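Local structure of putative gdp-fucose protein o-fucosyltransferase 1 (Caenorhabditis elegans, 3ZY2) at residues E298-P302 with Y303-A307; E273-S277 with I278-S282. The protein is a putative member of the protein O-fucosyltransferase family, built on the GT-B fold and bound here to guanosine-5'-diphosphate. All blocks are in the same frame, centred on the assembly; numbering follows the deposited sequence.

Contact 1: E298-P302 with Y303-A307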
loop_
_atom_site.group_PDB
_atom_site.type_symbol
_atom_site.label_atom_id
_atom_site.label_comp_id
_atom_site.label_asym_id
_atom_site.label_seq_id
_atom_site.Cartn_x
_atom_site.Cartn_y
_atom_site.Cartn_z
ATOM N N GLU A 298 21.143 -42.790 -6.380
ATOM C CA GLU A 298 20.921 -44.081 -5.731
ATOM C C GLU A 298 19.535 -44.600 -6.111
ATOM O O GLU A 298 19.388 -45.754 -6.502
ATOM C CB GLU A 298 21.056 -43.951 -4.203
ATOM C CG GLU A 298 20.892 -45.259 -3.417
ATOM C CD GLU A 298 22.020 -46.263 -3.666
ATOM O OE1 GLU A 298 23.084 -45.869 -4.204
ATOM O OE2 GLU A 298 21.840 -47.451 -3.311
ATOM N N ALA A 299 18.530 -43.731 -6.029
ATOM C CA ALA A 299 17.158 -44.124 -6.323
ATOM C C ALA A 299 16.938 -44.522 -7.790
ATOM O O ALA A 299 16.055 -45.336 -8.101
ATOM C CB ALA A 299 16.180 -43.027 -5.886
ATOM N N LEU A 300 17.754 -43.953 -8.679
ATOM C CA LEU A 300 17.668 -44.220 -10.125
ATOM C C LEU A 300 18.502 -45.392 -10.628
ATOM O O LEU A 300 18.394 -45.759 -11.800
ATOM C CB LEU A 300 18.066 -42.975 -10.899
ATOM C CG LEU A 300 17.116 -41.801 -10.765
ATOM C CD1 LEU A 300 17.669 -40.586 -11.547
ATOM C CD2 LEU A 300 15.683 -42.185 -11.209
ATOM N N LYS A 301 19.322 -45.975 -9.753
ATOM C CA LYS A 301 20.150 -47.130 -10.126
ATOM C C LYS A 301 19.404 -48.238 -10.883
ATOM O O LYS A 301 19.933 -48.733 -11.883
ATOM C CB LYS A 301 20.900 -47.692 -8.909
ATOM C CG LYS A 301 22.115 -46.868 -8.537
ATOM C CD LYS A 301 23.005 -47.569 -7.529
ATOM C CE LYS A 301 24.185 -46.675 -7.148
ATOM N NZ LYS A 301 24.909 -47.241 -5.971
ATOM N N PRO A 302 18.181 -48.620 -10.433
ATOM C CA PRO A 302 17.439 -49.659 -11.174
ATOM C C PRO A 302 17.148 -49.304 -12.635
ATOM O O PRO A 302 16.934 -50.210 -13.451
ATOM C CB PRO A 302 16.130 -49.781 -10.401
ATOM C CG PRO A 302 16.470 -49.355 -9.014
ATOM C CD PRO A 302 17.437 -48.208 -9.223
ATOM N N TYR A 303 17.167 -48.012 -12.967
ATOM C CA TYR A 303 16.904 -47.557 -14.320
ATOM C C TYR A 303 18.184 -47.261 -15.090
ATOM O O TYR A 303 18.125 -47.010 -16.289
ATOM C CB TYR A 303 16.034 -46.299 -14.264
ATOM C CG TYR A 303 14.642 -46.581 -13.788
ATOM C CD1 TYR A 303 14.332 -46.564 -12.434
ATOM C CD2 TYR A 303 13.638 -46.907 -14.693
ATOM C CE1 TYR A 303 13.039 -46.867 -11.988
ATOM C CE2 TYR A 303 12.357 -47.210 -14.269
ATOM C CZ TYR A 303 12.062 -47.184 -12.928
ATOM O OH TYR A 303 10.774 -47.467 -12.528
ATOM N N GLU A 304 19.336 -47.320 -14.405
ATOM C CA GLU A 304 20.652 -47.065 -15.019
ATOM C C GLU A 304 20.652 -45.709 -15.725
ATOM O O GLU A 304 21.092 -45.570 -16.878
ATOM C CB GLU A 304 21.064 -48.205 -15.956
ATOM C CG GLU A 304 21.272 -49.547 -15.255
ATOM C CD GLU A 304 21.941 -50.579 -16.163
ATOM O OE1 GLU A 304 21.753 -50.520 -17.405
ATOM O OE2 GLU A 304 22.660 -51.442 -15.634
ATOM N N ILE A 305 20.127 -44.707 -15.025
ATOM C CA ILE A 305 20.222 -43.323 -15.478
ATOM C C ILE A 305 20.656 -42.464 -14.309
ATOM O O ILE A 305 20.656 -42.948 -13.167
ATOM C CB ILE A 305 18.883 -42.794 -16.075
ATOM C CG1 ILE A 305 17.789 -42.688 -15.025
ATOM C CG2 ILE A 305 18.438 -43.650 -17.248
ATOM C CD1 ILE A 305 16.693 -41.758 -15.448
ATOM N N GLU A 306 21.018 -41.206 -14.591
ATOM C CA GLU A 306 21.507 -40.293 -13.547
ATOM C C GLU A 306 20.808 -38.956 -13.585
ATOM O O GLU A 306 20.222 -38.577 -14.606
ATOM C CB GLU A 306 23.027 -40.081 -13.653
ATOM C CG GLU A 306 23.833 -41.300 -13.209
ATOM C CD GLU A 306 25.335 -41.030 -13.065
ATOM O OE1 GLU A 306 25.851 -40.013 -13.588
ATOM O OE2 GLU A 306 26.006 -41.857 -12.410
ATOM N N ALA A 307 20.856 -38.282 -12.436
ATOM C CA ALA A 307 20.434 -36.900 -12.290
ATOM C C ALA A 307 21.654 -36.014 -12.479
ATOM O O ALA A 307 22.785 -36.378 -12.089
ATOM C CB ALA A 307 19.857 -36.688 -10.932
#

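Contact 2: E273-S277 with I278-S282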
loop_
_atom_site.group_PDB
_atom_site.type_symbol
_atom_site.label_atom_id
_atom_site.label_comp_id
_atom_site.label_asym_id
_atom_site.label_seq_id
_atom_site.Cartn_x
_atom_site.Cartn_y
_atom_site.Cartn_z
ATOM N N GLU A 273 8.834 -42.548 -10.000
ATOM C CA GLU A 273 7.557 -42.788 -10.660
ATOM C C GLU A 273 7.502 -42.099 -12.028
ATOM O O GLU A 273 7.130 -42.698 -13.030
ATOM C CB GLU A 273 6.412 -42.309 -9.752
ATOM C CG GLU A 273 5.072 -42.886 -10.120
ATOM C CD GLU A 273 4.404 -42.158 -11.265
ATOM O OE1 GLU A 273 4.463 -40.906 -11.302
ATOM O OE2 GLU A 273 3.813 -42.847 -12.132
ATOM N N LYS A 274 7.914 -40.840 -12.063
ATOM C CA LYS A 274 7.851 -40.075 -13.307
ATOM C C LYS A 274 8.884 -40.567 -14.314
ATOM O O LYS A 274 8.611 -40.598 -15.503
ATOM C CB LYS A 274 8.022 -38.580 -13.044
ATOM C CG LYS A 274 6.924 -37.968 -12.154
ATOM C CD LYS A 274 5.566 -38.045 -12.807
ATOM C CE LYS A 274 4.475 -37.444 -11.911
ATOM N NZ LYS A 274 3.138 -37.607 -12.549
ATOM N N VAL A 275 10.067 -40.969 -13.842
ATOM C CA VAL A 275 11.056 -41.592 -14.730
ATOM C C VAL A 275 10.465 -42.831 -15.418
ATOM O O VAL A 275 10.579 -43.011 -16.630
ATOM C CB VAL A 275 12.346 -41.942 -13.959
ATOM C CG1 VAL A 275 13.193 -42.982 -14.697
ATOM C CG2 VAL A 275 13.166 -40.684 -13.746
ATOM N N GLY A 276 9.823 -43.680 -14.609
ATOM C CA GLY A 276 9.135 -44.857 -15.124
ATOM C C GLY A 276 8.028 -44.494 -16.111
ATOM O O GLY A 276 7.917 -45.122 -17.166
ATOM N N SER A 277 7.246 -43.464 -15.781
ATOM C CA SER A 277 6.073 -43.072 -16.575
ATOM C C SER A 277 6.426 -42.691 -18.015
ATOM O O SER A 277 5.664 -42.982 -18.944
ATOM C CB SER A 277 5.276 -41.942 -15.896
ATOM O OG SER A 277 5.914 -40.674 -16.045
ATOM N N ILE A 278 7.592 -42.073 -18.215
ATOM C CA ILE A 278 7.950 -41.602 -19.563
ATOM C C ILE A 278 9.158 -42.330 -20.177
ATOM O O ILE A 278 9.601 -41.985 -21.282
ATOM C CB ILE A 278 8.192 -40.059 -19.630
ATOM C CG1 ILE A 278 9.504 -39.662 -18.926
ATOM C CG2 ILE A 278 7.009 -39.286 -19.004
ATOM C CD1 ILE A 278 9.902 -38.209 -19.265
ATOM N N GLY A 279 9.693 -43.330 -19.478
ATOM C CA GLY A 279 10.904 -44.010 -19.939
ATOM C C GLY A 279 12.078 -43.038 -20.035
ATOM O O GLY A 279 12.773 -42.983 -21.052
ATOM N N ALA A 280 12.244 -42.220 -18.997
ATOM C CA ALA A 280 13.259 -41.167 -19.015
ATOM C C ALA A 280 14.670 -41.741 -19.096
ATOM O O ALA A 280 14.955 -42.799 -18.495
ATOM C CB ALA A 280 13.126 -40.295 -17.794
ATOM N N LYS A 281 15.535 -41.044 -19.834
ATOM C CA LYS A 281 16.938 -41.455 -19.940
ATOM C C LYS A 281 17.897 -40.593 -19.140
ATOM O O LYS A 281 19.098 -40.883 -19.097
ATOM C CB LYS A 281 17.373 -41.577 -21.402
ATOM C CG LYS A 281 16.589 -42.649 -22.172
ATOM C CD LYS A 281 16.825 -44.046 -21.591
ATOM C CE LYS A 281 15.953 -45.118 -22.258
ATOM N NZ LYS A 281 14.571 -45.157 -21.677
ATOM N N SER A 282 17.356 -39.579 -18.476
ATOM C CA SER A 282 18.107 -38.742 -17.564
ATOM C C SER A 282 17.153 -37.859 -16.775
ATOM O O SER A 282 15.960 -37.727 -17.124
ATOM C CB SER A 282 19.113 -37.867 -18.337
ATOM O OG SER A 282 18.454 -36.867 -19.097
#

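Contact 1: E298-P302 with Y303-A307
Tyr303 N bonds back to Leu300 O at 2.8 Å, and the hydrogen bond is bent, 146° at the hydrogen. One residue on, Glu304 N repeats the step to Lys301 O at 3.0 Å. Two such three-residue spans in succession are the mark of a 3-10 turn, here continuing from helix 293-300. Glu304 then takes a positive phi of 54°, and the chain swings out of the turn toward strand 307-308.

Side chains make use of the bend. The Tyr303 ring stands beside the turn with the Leu300 carbonyl oxygen at its edge, while Pro302 CB lies 4.2 Å from Tyr303 CD1. Leu300 reaches the outgoing chain instead: its CB sits 3.4 Å from Ile305 O, and its CD1 meets Ile305 CG1 at 4.1 Å. With chi1 at 67°, Ile305 holds CG1 between its own N and carbonyl carbon, turned to this leucine, and both residues rest on Val275 of helix 264-278.

On the exposed flank Lys301 NZ forms a salt bridge with Glu298 OE1 (2.9 Å), met on the syn side. The chemistry is thus divided: bent backbone bonds occupy the carbonyls of Leu300 and Lys301, an ion pair bridges Glu298 and Lys301 on the exposed side, and the buried Leu300 side chain ties this part of the chain to the segment leading into the sheet.

Contact 2: E273-S277 with I278-S282
Ile278 N donates to Lys274 O at 3.3 Å, a bond that keeps the helical spacing of four residues. That oxygen has a second donor, Ser277 OG at 2.8 Å, because a chi1 of 76° folds the serine hydroxyl back over its own turn. Ile278 packs against the same pair of groups: its CG1 lies 3.7 Å from Lys274 O and its CG2 lies 3.4 Å from Ser277 OG. Beyond them, the isoleucine side chain meets Val214 and Leu327 of neighbouring strands.

Gly279 is where helical geometry ends. Its phi of 61° reverses the sense of the backbone, a conformation that comes easily to a residue without a side chain, and its N keeps a weak bond to Gly276 O at 3.4 Å. Ala280 N completes the Schellman motif with a firmer bond to Val275 O, 3.0 Å long and nearly straight at 166°, arriving in the carbonyl plane on a lone pair. The same wrap lowers the methyl of Ala280 onto Val275, with CB 4.1 Å from each of the valine's branch carbons, CG1 and CG2.

Lys281 curls its chain back so that NZ bonds to Gly279 O at 2.9 Å, approaching from above the carbonyl plane. Ser282, which also pairs through its backbone with Val214, gives its hydroxyl a partner in Ala210 O. Carbonyls in the last turn of the helix are therefore met by amides of the following residues and by the hydroxyl of Ser277 in the helix itself, and the apolar touch of Ala280 on Val275 seals the reversal on its buried side.

In the fold
Contact 2 comes first along the chain, closing helix 264-278 and opening strand 282-287; helix 293-300 then leads through contact 1 to strand 307-308. The two strands are parallel neighbours at one edge of the five-stranded sheet, so strand 282-287, helix 293-300 and strand 307-308 make a beta-alpha-beta crossover. With centres about 10 Å apart, the two turns touch directly: Ile305 CG2 lies 3.4 Å from Lys281 O, and Ile305 CD1 packs on Val275 CG1. Both turns sit at the starts of these strands; Ala286 and Ser287, at the far end of strand 282-287, line the guanosine-5'-diphosphate pocket. The two connections thus pack on each other beside the starts of two adjacent parallel strands.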